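Local coordinates for SAM-dependent methyltransferase (Exiguobacterium sibiricum 255-15, PDB 3D2L), which probably transfers a methyl group from S-adenosylmethionine to an acceptor molecule that has not been identified, at residues A[22-27]-A[48-53]; A[28-33]-A[132-137]; A[105-110]-A[117-122]; A[205-210]-A[215-220]. All blocks are in the same frame, centred on the assembly; numbering follows the deposited sequence.

Interaction 1 of 4, residues A[22-27]-A[48-53]; sequences EWVAWV and TLLLAD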
loop_
_atom_site.group_PDB
_atom_site.type_symbol
_atom_site.label_atom_id
_atom_site.label_comp_id
_atom_site.label_asym_id
_atom_site.label_seq_id
_atom_site.Cartn_x
_atom_site.Cartn_y
_atom_site.Cartn_z
ATOM N N GLU A 22 -8.040 10.712 -0.771
ATOM C CA GLU A 22 -9.215 9.851 -0.847
ATOM C C GLU A 22 -9.030 8.605 0.041
ATOM O O GLU A 22 -9.989 8.101 0.637
ATOM C CB GLU A 22 -9.438 9.411 -2.281
ATOM C CG GLU A 22 -9.831 10.524 -3.226
ATOM C CD GLU A 22 -11.326 10.617 -3.419
ATOM O OE1 GLU A 22 -11.943 9.575 -3.780
ATOM O OE2 GLU A 22 -11.868 11.735 -3.256
ATOM N N TRP A 23 -7.815 8.083 0.113
ATOM C CA TRP A 23 -7.568 6.953 1.030
ATOM C C TRP A 23 -7.671 7.423 2.470
ATOM O O TRP A 23 -8.231 6.736 3.310
ATOM C CB TRP A 23 -6.193 6.324 0.817
ATOM C CG TRP A 23 -6.076 5.372 -0.318
ATOM C CD1 TRP A 23 -6.136 4.009 -0.241
ATOM C CD2 TRP A 23 -5.826 5.686 -1.691
ATOM N NE1 TRP A 23 -5.986 3.464 -1.486
ATOM C CE2 TRP A 23 -5.753 4.463 -2.389
ATOM C CE3 TRP A 23 -5.656 6.885 -2.403
ATOM C CZ2 TRP A 23 -5.515 4.397 -3.767
ATOM C CZ3 TRP A 23 -5.413 6.817 -3.778
ATOM C CH2 TRP A 23 -5.339 5.589 -4.437
ATOM N N VAL A 24 -7.123 8.603 2.746
ATOM C CA VAL A 24 -7.145 9.178 4.082
ATOM C C VAL A 24 -8.575 9.465 4.507
ATOM O O VAL A 24 -8.945 9.179 5.652
ATOM C CB VAL A 24 -6.269 10.461 4.160
ATOM C CG1 VAL A 24 -6.400 11.133 5.513
ATOM C CG2 VAL A 24 -4.838 10.098 3.891
ATOM N N ALA A 25 -9.404 9.989 3.599
ATOM C CA ALA A 25 -10.798 10.270 3.940
ATOM C C ALA A 25 -11.513 8.979 4.340
ATOM O O ALA A 25 -12.339 8.973 5.245
ATOM C CB ALA A 25 -11.529 11.007 2.781
ATOM N N TRP A 26 -11.133 7.871 3.706
ATOM C CA TRP A 26 -11.694 6.545 4.010
ATOM C C TRP A 26 -11.253 6.041 5.388
ATOM O O TRP A 26 -12.062 5.554 6.168
ATOM C CB TRP A 26 -11.304 5.555 2.898
ATOM C CG TRP A 26 -11.610 4.117 3.205
ATOM C CD1 TRP A 26 -12.825 3.581 3.413
ATOM C CD2 TRP A 26 -10.677 3.044 3.296
ATOM N NE1 TRP A 26 -12.716 2.250 3.673
ATOM C CE2 TRP A 26 -11.411 1.883 3.606
ATOM C CE3 TRP A 26 -9.293 2.948 3.166
ATOM C CZ2 TRP A 26 -10.819 0.625 3.744
ATOM C CZ3 TRP A 26 -8.691 1.682 3.318
ATOM C CH2 TRP A 26 -9.470 0.539 3.597
ATOM N N VAL A 27 -9.972 6.190 5.699
ATOM C CA VAL A 27 -9.454 5.786 7.000
ATOM C C VAL A 27 -10.225 6.586 8.072
ATOM O O VAL A 27 -10.645 6.025 9.075
ATOM C CB VAL A 27 -7.902 5.957 7.115
ATOM C CG1 VAL A 27 -7.395 5.643 8.566
ATOM C CG2 VAL A 27 -7.135 5.073 6.057
ATOM N N THR A 48 1.214 8.329 4.594
ATOM C CA THR A 48 1.546 8.292 6.018
ATOM C C THR A 48 1.603 9.701 6.594
ATOM O O THR A 48 1.051 9.986 7.654
ATOM C CB THR A 48 2.895 7.541 6.263
ATOM O OG1 THR A 48 3.005 6.392 5.376
ATOM C CG2 THR A 48 3.022 7.107 7.721
ATOM N N LEU A 49 2.235 10.605 5.876
ATOM C CA LEU A 49 2.300 12.012 6.314
ATOM C C LEU A 49 0.938 12.699 6.386
ATOM O O LEU A 49 0.742 13.564 7.279
ATOM C CB LEU A 49 3.287 12.810 5.436
ATOM C CG LEU A 49 4.747 12.316 5.457
ATOM C CD1 LEU A 49 5.633 13.340 4.749
ATOM C CD2 LEU A 49 5.239 12.080 6.888
ATOM N N LEU A 50 0.016 12.373 5.458
ATOM C CA LEU A 50 -1.359 12.884 5.501
ATOM C C LEU A 50 -2.103 12.310 6.695
ATOM O O LEU A 50 -2.837 13.017 7.361
ATOM C CB LEU A 50 -2.123 12.620 4.187
ATOM C CG LEU A 50 -1.508 13.378 3.016
ATOM C CD1 LEU A 50 -2.186 12.969 1.755
ATOM C CD2 LEU A 50 -1.575 14.923 3.237
ATOM N N LEU A 51 -1.906 11.020 6.952
ATOM C CA LEU A 51 -2.460 10.369 8.135
ATOM C C LEU A 51 -1.947 11.003 9.409
ATOM O O LEU A 51 -2.710 11.189 10.368
ATOM C CB LEU A 51 -2.072 8.880 8.103
ATOM C CG LEU A 51 -2.826 8.045 7.052
ATOM C CD1 LEU A 51 -2.255 6.627 6.924
ATOM C CD2 LEU A 51 -4.305 8.004 7.421
ATOM N N ALA A 52 -0.667 11.378 9.424
ATOM C CA ALA A 52 -0.047 12.003 10.632
ATOM C C ALA A 52 -0.746 13.316 11.038
ATOM O O ALA A 52 -0.622 13.779 12.183
ATOM C CB ALA A 52 1.422 12.252 10.405
ATOM N N ASP A 53 -1.487 13.902 10.106
ATOM C CA ASP A 53 -2.259 15.091 10.419
ATOM C C ASP A 53 -3.526 14.770 11.214
ATOM O O ASP A 53 -4.173 15.667 11.701
ATOM C CB ASP A 53 -2.575 15.874 9.152
ATOM C CG ASP A 53 -1.329 16.430 8.506
ATOM O OD1 ASP A 53 -0.294 16.563 9.193
ATOM O OD2 ASP A 53 -1.381 16.756 7.313
#
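The shortest polar bond here, 2.8 Å from A52 N to T48 O, stays within 48-53, where it ties up backbone in the helical turn that carries L50 and L51 towards V24 and V27. No hydrogen bond crosses to 22-27. V24 and L51 carry most of the contact. With its CG1 anti to the backbone N (chi1 175°), V24 leaves CG2 as the methyl directed at the other helix. That CG2 rests 3.7 Å from L50 CB, the two side chains crossing at about a right angle, and lies 4.1 Å from L51 CD2, with V24 and L51 running past each other in opposite directions. V27, one turn on, sets its CG1 4.1 Å from the same L51 CD2, so this single leucine methyl meets both valines. L51 also packs on V57 of strand 56-61 and V27 on Y55, while the indole of W23 leads away from this interface and hydrogen-bonds D136 through NE1. Helices 20-30 and 46-51 thus meet where they flank the sheet of a Rossmann-like methyltransferase fold. Since only hydrocarbon groups meet across the interface, and most of it is buried, cohesion rests on dispersion and the exclusion of water, with no directional bond across it.

Interaction 2 of 4, residues A[28-33]-A[132-137]; sequences LEQVEP and KLLFDV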
loop_
_atom_site.group_PDB
_atom_site.type_symbol
_atom_site.label_atom_id
_atom_site.label_comp_id
_atom_site.label_asym_id
_atom_site.label_seq_id
_atom_site.Cartn_x
_atom_site.Cartn_y
_atom_site.Cartn_z
ATOM N N LEU A 28 -10.422 7.886 7.840
ATOM C CA LEU A 28 -11.156 8.761 8.780
ATOM C C LEU A 28 -12.589 8.268 9.073
ATOM O O LEU A 28 -13.131 8.531 10.155
ATOM C CB LEU A 28 -11.127 10.190 8.266
ATOM C CG LEU A 28 -9.774 10.871 8.449
ATOM C CD1 LEU A 28 -9.694 12.129 7.665
ATOM C CD2 LEU A 28 -9.507 11.140 9.936
ATOM N N GLU A 29 -13.196 7.548 8.125
ATOM C CA GLU A 29 -14.525 6.967 8.324
ATOM C C GLU A 29 -14.517 5.745 9.210
ATOM O O GLU A 29 -15.563 5.379 9.745
ATOM C CB GLU A 29 -15.139 6.542 6.991
ATOM C CG GLU A 29 -15.285 7.663 5.999
ATOM C CD GLU A 29 -15.846 7.184 4.648
ATOM O OE1 GLU A 29 -15.710 5.971 4.311
ATOM O OE2 GLU A 29 -16.406 8.048 3.932
ATOM N N GLN A 30 -13.359 5.092 9.344
ATOM C CA GLN A 30 -13.234 3.864 10.112
ATOM C C GLN A 30 -12.482 3.956 11.412
ATOM O O GLN A 30 -12.728 3.128 12.281
ATOM C CB GLN A 30 -12.504 2.769 9.293
ATOM C CG GLN A 30 -12.948 2.640 7.887
ATOM C CD GLN A 30 -14.419 2.402 7.749
ATOM O OE1 GLN A 30 -15.059 1.818 8.629
ATOM N NE2 GLN A 30 -14.977 2.853 6.628
ATOM N N VAL A 31 -11.564 4.918 11.549
ATOM C CA VAL A 31 -10.713 5.006 12.744
ATOM C C VAL A 31 -10.807 6.403 13.258
ATOM O O VAL A 31 -10.550 7.327 12.504
ATOM C CB VAL A 31 -9.221 4.639 12.416
ATOM C CG1 VAL A 31 -8.299 4.725 13.693
ATOM C CG2 VAL A 31 -9.155 3.258 11.756
ATOM N N GLU A 32 -11.210 6.562 14.524
ATOM C CA GLU A 32 -11.369 7.905 15.124
ATOM C C GLU A 32 -10.076 8.691 15.097
ATOM O O GLU A 32 -9.020 8.152 15.446
ATOM C CB GLU A 32 -11.826 7.850 16.587
ATOM C CG GLU A 32 -13.238 7.350 16.839
ATOM C CD GLU A 32 -13.386 5.832 16.713
ATOM O OE1 GLU A 32 -12.416 5.153 16.265
ATOM O OE2 GLU A 32 -14.486 5.324 17.072
ATOM N N PRO A 33 -10.145 9.979 14.692
ATOM C CA PRO A 33 -8.926 10.744 14.724
ATOM C C PRO A 33 -8.316 10.740 16.097
ATOM O O PRO A 33 -9.024 10.565 17.075
ATOM C CB PRO A 33 -9.380 12.137 14.281
ATOM C CG PRO A 33 -10.541 11.840 13.374
ATOM C CD PRO A 33 -11.251 10.736 14.067
ATOM N N LYS A 132 -8.482 -2.124 14.457
ATOM C CA LYS A 132 -8.900 -2.345 13.089
ATOM C C LYS A 132 -7.749 -2.594 12.152
ATOM O O LYS A 132 -6.651 -2.114 12.386
ATOM C CB LYS A 132 -9.719 -1.156 12.587
ATOM C CG LYS A 132 -11.030 -0.968 13.394
ATOM C CD LYS A 132 -12.182 -0.584 12.534
ATOM C CE LYS A 132 -13.505 -0.806 13.239
ATOM N NZ LYS A 132 -13.603 0.028 14.462
ATOM N N LEU A 133 -8.018 -3.369 11.104
ATOM C CA LEU A 133 -7.111 -3.633 10.021
ATOM C C LEU A 133 -7.836 -3.172 8.765
ATOM O O LEU A 133 -8.943 -3.643 8.464
ATOM C CB LEU A 133 -6.730 -5.119 9.897
ATOM C CG LEU A 133 -5.934 -5.546 8.665
ATOM C CD1 LEU A 133 -4.542 -4.763 8.541
ATOM C CD2 LEU A 133 -5.734 -7.064 8.659
ATOM N N LEU A 134 -7.204 -2.233 8.054
ATOM C CA LEU A 134 -7.723 -1.662 6.826
ATOM C C LEU A 134 -6.729 -1.870 5.711
ATOM O O LEU A 134 -5.559 -1.613 5.896
ATOM C CB LEU A 134 -7.924 -0.153 6.971
ATOM C CG LEU A 134 -9.090 0.379 7.782
ATOM C CD1 LEU A 134 -8.863 0.116 9.244
ATOM C CD2 LEU A 134 -9.239 1.894 7.518
ATOM N N PHE A 135 -7.203 -2.321 4.556
ATOM C CA PHE A 135 -6.369 -2.465 3.374
ATOM C C PHE A 135 -7.227 -2.439 2.108
ATOM O O PHE A 135 -8.409 -2.771 2.116
ATOM C CB PHE A 135 -5.487 -3.751 3.362
ATOM C CG PHE A 135 -6.273 -5.059 3.362
ATOM C CD1 PHE A 135 -6.639 -5.676 2.181
ATOM C CD2 PHE A 135 -6.628 -5.669 4.544
ATOM C CE1 PHE A 135 -7.340 -6.864 2.178
ATOM C CE2 PHE A 135 -7.318 -6.877 4.536
ATOM C CZ PHE A 135 -7.679 -7.456 3.368
ATOM N N ASP A 136 -6.594 -2.035 1.013
ATOM C CA ASP A 136 -7.237 -2.018 -0.299
ATOM C C ASP A 136 -6.343 -2.781 -1.268
ATOM O O ASP A 136 -5.085 -2.714 -1.189
ATOM C CB ASP A 136 -7.496 -0.594 -0.799
ATOM C CG ASP A 136 -6.225 0.250 -0.842
ATOM O OD1 ASP A 136 -5.746 0.695 0.232
ATOM O OD2 ASP A 136 -5.740 0.494 -1.962
ATOM N N VAL A 137 -7.000 -3.533 -2.153
ATOM C CA VAL A 137 -6.306 -4.411 -3.105
ATOM C C VAL A 137 -6.930 -4.353 -4.471
ATOM O O VAL A 137 -8.057 -3.886 -4.634
ATOM C CB VAL A 137 -6.313 -5.913 -2.643
ATOM C CG1 VAL A 137 -5.366 -6.154 -1.450
ATOM C CG2 VAL A 137 -7.727 -6.409 -2.332
#
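Q30 sets CG beside its backbone N (chi1 -44°), which lays CG, next to CB, on L134, and a bend at chi2 (-56°) then turns the amide aside. L134 extends from strand 131-138 with both methyls in use. Its CD2 sits 3.8 Å from Q30 CG and equally near Q30 CB. Its CD1 takes the other partner, V31 CG2, at 4.0 Å. L134 therefore packs against the end of helix 20-30 and the start of the loop that follows it, one branch to each residue. K132, two residues back on the same side of the strand, bends at chi2 and chi4 and lays its aliphatic chain by the Q30 carbonyl, with CD 3.8 Å from Q30 O. The ammonium NZ is 3.9 Å from that oxygen, too far for a hydrogen bond. V31 also packs on A99 of strand 97-102, and its carbonyl O is hydrogen-bonded by Y55 OH; Q30 and K132 both touch V239 of strand 235-242. The contact seats the helix end on strand 131-138, the last parallel strand, which lies between 97-102 and the antiparallel 235-242. E32 OE1 stands 5.6 Å from K132 NZ and is paired with K35, while K132 makes a long, weak ion pair with E241. Charge attraction between 28-33 and 132-137 is consequently at most diffuse, and hydrocarbon contact on L134 does most of the joining.

Interaction 3 of 4, residues A[105-110]-A[117-122]; sequences DSLNYL and KQTFDS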
loop_
_atom_site.group_PDB
_atom_site.type_symbol
_atom_site.label_atom_id
_atom_site.label_comp_id
_atom_site.label_asym_id
_atom_site.label_seq_id
_atom_site.Cartn_x
_atom_site.Cartn_y
_atom_site.Cartn_z
ATOM N N ASP A 105 -2.772 -0.867 -2.566
ATOM C CA ASP A 105 -2.388 -2.184 -3.088
ATOM C C ASP A 105 -1.016 -2.701 -2.648
ATOM O O ASP A 105 -0.445 -3.627 -3.258
ATOM C CB ASP A 105 -2.610 -2.324 -4.620
ATOM C CG ASP A 105 -1.883 -1.262 -5.453
ATOM O OD1 ASP A 105 -2.459 -0.181 -5.632
ATOM O OD2 ASP A 105 -0.773 -1.520 -5.961
ATOM N N SER A 106 -0.506 -2.159 -1.541
ATOM C CA SER A 106 0.750 -2.622 -0.980
ATOM C C SER A 106 0.680 -4.103 -0.589
ATOM O O SER A 106 1.678 -4.844 -0.682
ATOM C CB SER A 106 1.081 -1.809 0.253
ATOM O OG SER A 106 2.367 -2.155 0.684
ATOM N N LEU A 107 -0.497 -4.541 -0.142
ATOM C CA LEU A 107 -0.665 -5.944 0.259
ATOM C C LEU A 107 -0.473 -6.846 -0.913
ATOM O O LEU A 107 -0.040 -8.002 -0.762
ATOM C CB LEU A 107 -2.053 -6.176 0.910
ATOM C CG LEU A 107 -2.174 -7.536 1.617
ATOM C CD1 LEU A 107 -1.488 -7.614 2.961
ATOM C CD2 LEU A 107 -3.668 -7.841 1.737
ATOM N N ASN A 108 -0.786 -6.347 -2.115
ATOM C CA ASN A 108 -0.627 -7.157 -3.324
ATOM C C ASN A 108 0.804 -7.527 -3.747
ATOM O O ASN A 108 0.983 -8.377 -4.617
ATOM C CB ASN A 108 -1.412 -6.566 -4.518
ATOM C CG ASN A 108 -2.901 -6.641 -4.347
ATOM O OD1 ASN A 108 -3.566 -5.605 -4.301
ATOM N ND2 ASN A 108 -3.427 -7.833 -4.138
ATOM N N TYR A 109 1.816 -6.933 -3.125
ATOM C CA TYR A 109 3.193 -7.271 -3.405
ATOM C C TYR A 109 3.577 -8.610 -2.788
ATOM O O TYR A 109 4.553 -9.187 -3.188
ATOM C CB TYR A 109 4.144 -6.167 -2.960
ATOM C CG TYR A 109 4.035 -4.949 -3.862
ATOM C CD1 TYR A 109 4.624 -4.913 -5.121
ATOM C CD2 TYR A 109 3.400 -3.816 -3.407
ATOM C CE1 TYR A 109 4.489 -3.746 -5.947
ATOM C CE2 TYR A 109 3.257 -2.693 -4.190
ATOM C CZ TYR A 109 3.801 -2.659 -5.450
ATOM O OH TYR A 109 3.611 -1.509 -6.171
ATOM N N LEU A 110 2.763 -9.119 -1.857
ATOM C CA LEU A 110 3.010 -10.422 -1.274
ATOM C C LEU A 110 2.920 -11.436 -2.362
ATOM O O LEU A 110 2.104 -11.294 -3.256
ATOM C CB LEU A 110 2.021 -10.740 -0.161
ATOM C CG LEU A 110 2.168 -9.762 1.028
ATOM C CD1 LEU A 110 1.119 -10.033 2.127
ATOM C CD2 LEU A 110 3.584 -9.849 1.561
ATOM N N LYS A 117 -1.234 -14.866 5.078
ATOM C CA LYS A 117 -1.648 -15.392 6.398
ATOM C C LYS A 117 -0.666 -14.916 7.457
ATOM O O LYS A 117 -1.063 -14.487 8.550
ATOM C CB LYS A 117 -1.784 -16.920 6.361
ATOM C CG LYS A 117 -2.868 -17.401 5.419
ATOM C CD LYS A 117 -3.130 -18.923 5.479
ATOM C CE LYS A 117 -2.184 -19.724 4.618
ATOM N N GLN A 118 0.617 -14.887 7.118
ATOM C CA GLN A 118 1.653 -14.381 8.047
ATOM C C GLN A 118 1.413 -12.922 8.335
ATOM O O GLN A 118 1.547 -12.453 9.486
ATOM C CB GLN A 118 3.049 -14.562 7.422
ATOM C CG GLN A 118 3.462 -16.009 7.293
ATOM C CD GLN A 118 4.594 -16.246 6.302
ATOM O OE1 GLN A 118 5.317 -15.327 5.921
ATOM N NE2 GLN A 118 4.759 -17.506 5.893
ATOM N N THR A 119 1.104 -12.162 7.289
ATOM C CA THR A 119 0.803 -10.721 7.483
ATOM C C THR A 119 -0.407 -10.488 8.411
ATOM O O THR A 119 -0.373 -9.640 9.332
ATOM C CB THR A 119 0.683 -10.004 6.140
ATOM O OG1 THR A 119 1.898 -10.200 5.392
ATOM C CG2 THR A 119 0.427 -8.492 6.307
ATOM N N PHE A 120 -1.473 -11.225 8.165
ATOM C CA PHE A 120 -2.677 -11.089 8.988
ATOM C C PHE A 120 -2.477 -11.502 10.438
ATOM O O PHE A 120 -2.986 -10.834 11.356
ATOM C CB PHE A 120 -3.866 -11.816 8.376
ATOM C CG PHE A 120 -4.354 -11.256 7.086
ATOM C CD1 PHE A 120 -4.004 -9.966 6.634
ATOM C CD2 PHE A 120 -5.269 -11.989 6.333
ATOM C CE1 PHE A 120 -4.495 -9.488 5.451
ATOM C CE2 PHE A 120 -5.782 -11.494 5.140
ATOM C CZ PHE A 120 -5.421 -10.245 4.705
ATOM N N ASP A 121 -1.771 -12.622 10.663
ATOM C CA ASP A 121 -1.390 -13.039 12.021
ATOM C C ASP A 121 -0.546 -11.996 12.729
ATOM O O ASP A 121 -0.729 -11.765 13.920
ATOM C CB ASP A 121 -0.646 -14.410 12.005
ATOM C CG ASP A 121 -1.579 -15.589 11.935
ATOM O OD1 ASP A 121 -2.823 -15.399 11.925
ATOM O OD2 ASP A 121 -1.068 -16.739 11.868
ATOM N N SER A 122 0.394 -11.380 12.013
ATOM C CA SER A 122 1.237 -10.338 12.583
ATOM C C SER A 122 0.389 -9.124 12.996
ATOM O O SER A 122 0.574 -8.523 14.097
ATOM C CB SER A 122 2.285 -9.970 11.528
ATOM O OG SER A 122 2.962 -8.796 11.837
#
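L107 and T119 lose the most surface to each other's segments, and F120 adds a further hydrophobic patch beside them. In L107, part of the 3-10 turn 107-109, CG lies anti to the backbone N; this chi1 of -168° swings the isobutyl end to the helix, where the branch at CG gives each methyl a different partner. CD1 lies 4.0 Å from T119 CG2, the side chains passing in opposite directions. CD2 of L107 approaches the phenyl ring of F120 obliquely, 4.1 Å from CE1. T119 presents its hydroxyl on another flank, where L110 CD1 comes within 3.4 Å of OG1. CD1 is a methyl, so this is a van der Waals touch; the hydroxyl's hydrogen bond goes to D115 O, one turn back along the helix, which satisfies it in a buried place. Helix 113-126 is thereby packed against the loop that follows strand 97-102. Beyond it, F135 of strand 131-138 touches both L107 and F120, and helix 203-212 also packs here, Y206 on L107 and W209 and L210 on F120.

Interaction 4 of 4, residues A[205-210]-A[215-220]; sequences QYITWL and FRVCAV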
loop_
_atom_site.group_PDB
_atom_site.type_symbol
_atom_site.label_atom_id
_atom_site.label_comp_id
_atom_site.label_asym_id
_atom_site.label_seq_id
_atom_site.Cartn_x
_atom_site.Cartn_y
_atom_site.Cartn_z
ATOM N N GLN A 205 -11.599 -14.909 -0.725
ATOM C CA GLN A 205 -10.389 -15.577 -0.245
ATOM C C GLN A 205 -9.766 -14.754 0.865
ATOM O O GLN A 205 -9.345 -15.298 1.887
ATOM C CB GLN A 205 -9.350 -15.763 -1.359
ATOM C CG GLN A 205 -8.070 -16.409 -0.843
ATOM C CD GLN A 205 -8.306 -17.785 -0.262
ATOM O OE1 GLN A 205 -8.280 -18.761 -0.988
ATOM N NE2 GLN A 205 -8.491 -17.875 1.051
ATOM N N TYR A 206 -9.721 -13.435 0.666
ATOM C CA TYR A 206 -9.220 -12.543 1.699
ATOM C C TYR A 206 -10.076 -12.554 2.984
ATOM O O TYR A 206 -9.528 -12.478 4.071
ATOM C CB TYR A 206 -9.108 -11.096 1.204
ATOM C CG TYR A 206 -7.917 -10.828 0.254
ATOM C CD1 TYR A 206 -6.609 -10.774 0.744
ATOM C CD2 TYR A 206 -8.126 -10.540 -1.070
ATOM C CE1 TYR A 206 -5.530 -10.511 -0.098
ATOM C CE2 TYR A 206 -7.078 -10.238 -1.916
ATOM C CZ TYR A 206 -5.775 -10.228 -1.431
ATOM O OH TYR A 206 -4.738 -9.944 -2.273
ATOM N N ILE A 207 -11.394 -12.575 2.844
ATOM C CA ILE A 207 -12.350 -12.653 3.978
ATOM C C ILE A 207 -12.064 -13.923 4.771
ATOM O O ILE A 207 -12.018 -13.890 5.972
ATOM C CB ILE A 207 -13.834 -12.667 3.494
ATOM C CG1 ILE A 207 -14.248 -11.302 2.885
ATOM C CG2 ILE A 207 -14.807 -13.039 4.658
ATOM C CD1 ILE A 207 -15.551 -11.373 1.955
ATOM N N THR A 208 -11.856 -15.047 4.092
ATOM C CA THR A 208 -11.550 -16.305 4.793
ATOM C C THR A 208 -10.287 -16.238 5.622
ATOM O O THR A 208 -10.248 -16.691 6.750
ATOM C CB THR A 208 -11.426 -17.468 3.776
ATOM O OG1 THR A 208 -12.705 -17.666 3.184
ATOM C CG2 THR A 208 -11.004 -18.746 4.472
ATOM N N TRP A 209 -9.232 -15.695 5.036
ATOM C CA TRP A 209 -7.972 -15.530 5.722
ATOM C C TRP A 209 -8.093 -14.599 6.883
ATOM O O TRP A 209 -7.504 -14.857 7.926
ATOM C CB TRP A 209 -6.879 -15.031 4.756
ATOM C CG TRP A 209 -6.423 -16.046 3.709
ATOM C CD1 TRP A 209 -6.402 -17.403 3.839
ATOM C CD2 TRP A 209 -5.858 -15.760 2.431
ATOM N NE1 TRP A 209 -5.892 -17.980 2.695
ATOM C CE2 TRP A 209 -5.539 -16.987 1.826
ATOM C CE3 TRP A 209 -5.624 -14.576 1.721
ATOM C CZ2 TRP A 209 -5.003 -17.061 0.548
ATOM C CZ3 TRP A 209 -5.071 -14.644 0.482
ATOM C CH2 TRP A 209 -4.749 -15.867 -0.094
ATOM N N LEU A 210 -8.816 -13.493 6.712
ATOM C CA LEU A 210 -9.056 -12.574 7.822
ATOM C C LEU A 210 -9.729 -13.282 9.001
ATOM O O LEU A 210 -9.293 -13.129 10.124
ATOM C CB LEU A 210 -9.878 -11.365 7.392
ATOM C CG LEU A 210 -9.097 -10.315 6.578
ATOM C CD1 LEU A 210 -10.064 -9.358 5.842
ATOM C CD2 LEU A 210 -8.040 -9.576 7.461
ATOM N N PHE A 215 -10.055 -12.040 12.878
ATOM C CA PHE A 215 -10.707 -10.760 12.591
ATOM C C PHE A 215 -12.178 -10.953 12.228
ATOM O O PHE A 215 -12.543 -11.972 11.679
ATOM C CB PHE A 215 -10.052 -10.023 11.381
ATOM C CG PHE A 215 -8.705 -9.501 11.670
ATOM C CD1 PHE A 215 -8.537 -8.238 12.242
ATOM C CD2 PHE A 215 -7.592 -10.274 11.428
ATOM C CE1 PHE A 215 -7.284 -7.769 12.521
ATOM C CE2 PHE A 215 -6.347 -9.793 11.709
ATOM C CZ PHE A 215 -6.201 -8.547 12.283
ATOM N N ARG A 216 -12.991 -9.968 12.590
ATOM C CA ARG A 216 -14.351 -9.872 12.127
ATOM C C ARG A 216 -14.302 -8.920 10.912
ATOM O O ARG A 216 -13.839 -7.780 10.986
ATOM C CB ARG A 216 -15.296 -9.344 13.205
ATOM C CG ARG A 216 -16.721 -9.193 12.713
ATOM C CD ARG A 216 -17.690 -8.857 13.825
ATOM N NE ARG A 216 -17.300 -7.638 14.519
ATOM C CZ ARG A 216 -17.612 -6.404 14.140
ATOM N NH1 ARG A 216 -18.333 -6.173 13.042
ATOM N NH2 ARG A 216 -17.200 -5.389 14.873
ATOM N N VAL A 217 -14.725 -9.405 9.761
ATOM C CA VAL A 217 -14.764 -8.543 8.565
ATOM C C VAL A 217 -16.002 -7.655 8.657
ATOM O O VAL A 217 -17.127 -8.143 8.709
ATOM C CB VAL A 217 -14.748 -9.371 7.288
ATOM C CG1 VAL A 217 -14.736 -8.457 6.030
ATOM C CG2 VAL A 217 -13.536 -10.237 7.314
ATOM N N CYS A 218 -15.760 -6.346 8.690
ATOM C CA CYS A 218 -16.786 -5.356 8.877
ATOM C C CYS A 218 -17.385 -4.862 7.596
ATOM O O CYS A 218 -18.579 -4.643 7.548
ATOM C CB CYS A 218 -16.215 -4.154 9.579
ATOM S SG CYS A 218 -15.574 -4.494 11.219
ATOM N N ALA A 219 -16.553 -4.640 6.578
ATOM C CA ALA A 219 -17.002 -4.098 5.316
ATOM C C ALA A 219 -16.036 -4.468 4.181
ATOM O O ALA A 219 -14.825 -4.566 4.403
ATOM C CB ALA A 219 -17.134 -2.582 5.437
ATOM N N VAL A 220 -16.620 -4.772 3.015
ATOM C CA VAL A 220 -15.910 -5.042 1.761
ATOM C C VAL A 220 -16.615 -4.151 0.732
ATOM O O VAL A 220 -17.788 -4.386 0.386
ATOM C CB VAL A 220 -15.984 -6.506 1.326
ATOM C CG1 VAL A 220 -15.131 -6.705 0.038
ATOM C CG2 VAL A 220 -15.513 -7.386 2.443
#
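This contact closes the tight helix-to-strand step that leads from helix 203-212 into the edge strand 215-222 of the seven-stranded methyltransferase sheet. L210 and F215 hold the turn together: F215 N donates to L210 O at 3.1 Å, with an N-H...O angle of 156° and the donor tilted 33° from the carbonyl plane. The same oxygen lies in the plane of the F215 ring at its edge, 3.6 Å from CD2, so one carbonyl meets both the backbone and the aromatic rim. Further along, V217 has CG1 anti to its backbone N, which leaves CG2 beside that N and directed at L210 CB, 3.8 Å away. I207 CG2 approaches that valine methyl at 4.1 Å, and I207 CD1 reaches on to V220 CG2 at 4.0 Å. V217 and V220 can both face the helix although three residues apart because C218 and A219 form a classic beta bulge opposite V239. Segments 205-210 and 215-220 run roughly antiparallel, their axes 8.2 Å apart at closest and at 142°. On the sheet side, L210 and F215 both rest on L133 of strand 131-138, and F215 and V220 pack on strand 235-242. L210 also touches F120 of helix 113-126.

In the fold
From the N terminus, interaction 1 comes first, closing the short loop that holds strand 36-40 by pairing helix 20-30 with helix 46-51. Interaction 2 leaves the end of that same helix and spans nearly a hundred residues to strand 131-138; its segments alternate with those of interaction 1, so the two cross. Interaction 3 is nested within that long span, joining the loop after strand 97-102 to helix 113-126. Interaction 4 follows in series near the C terminus, beyond the four-stranded antiparallel sheet. Strand 131-138 is the common floor: W23 and W26 reach it from 22-27, while F135 and L133 link it to 105-110, 117-122 and 205-210.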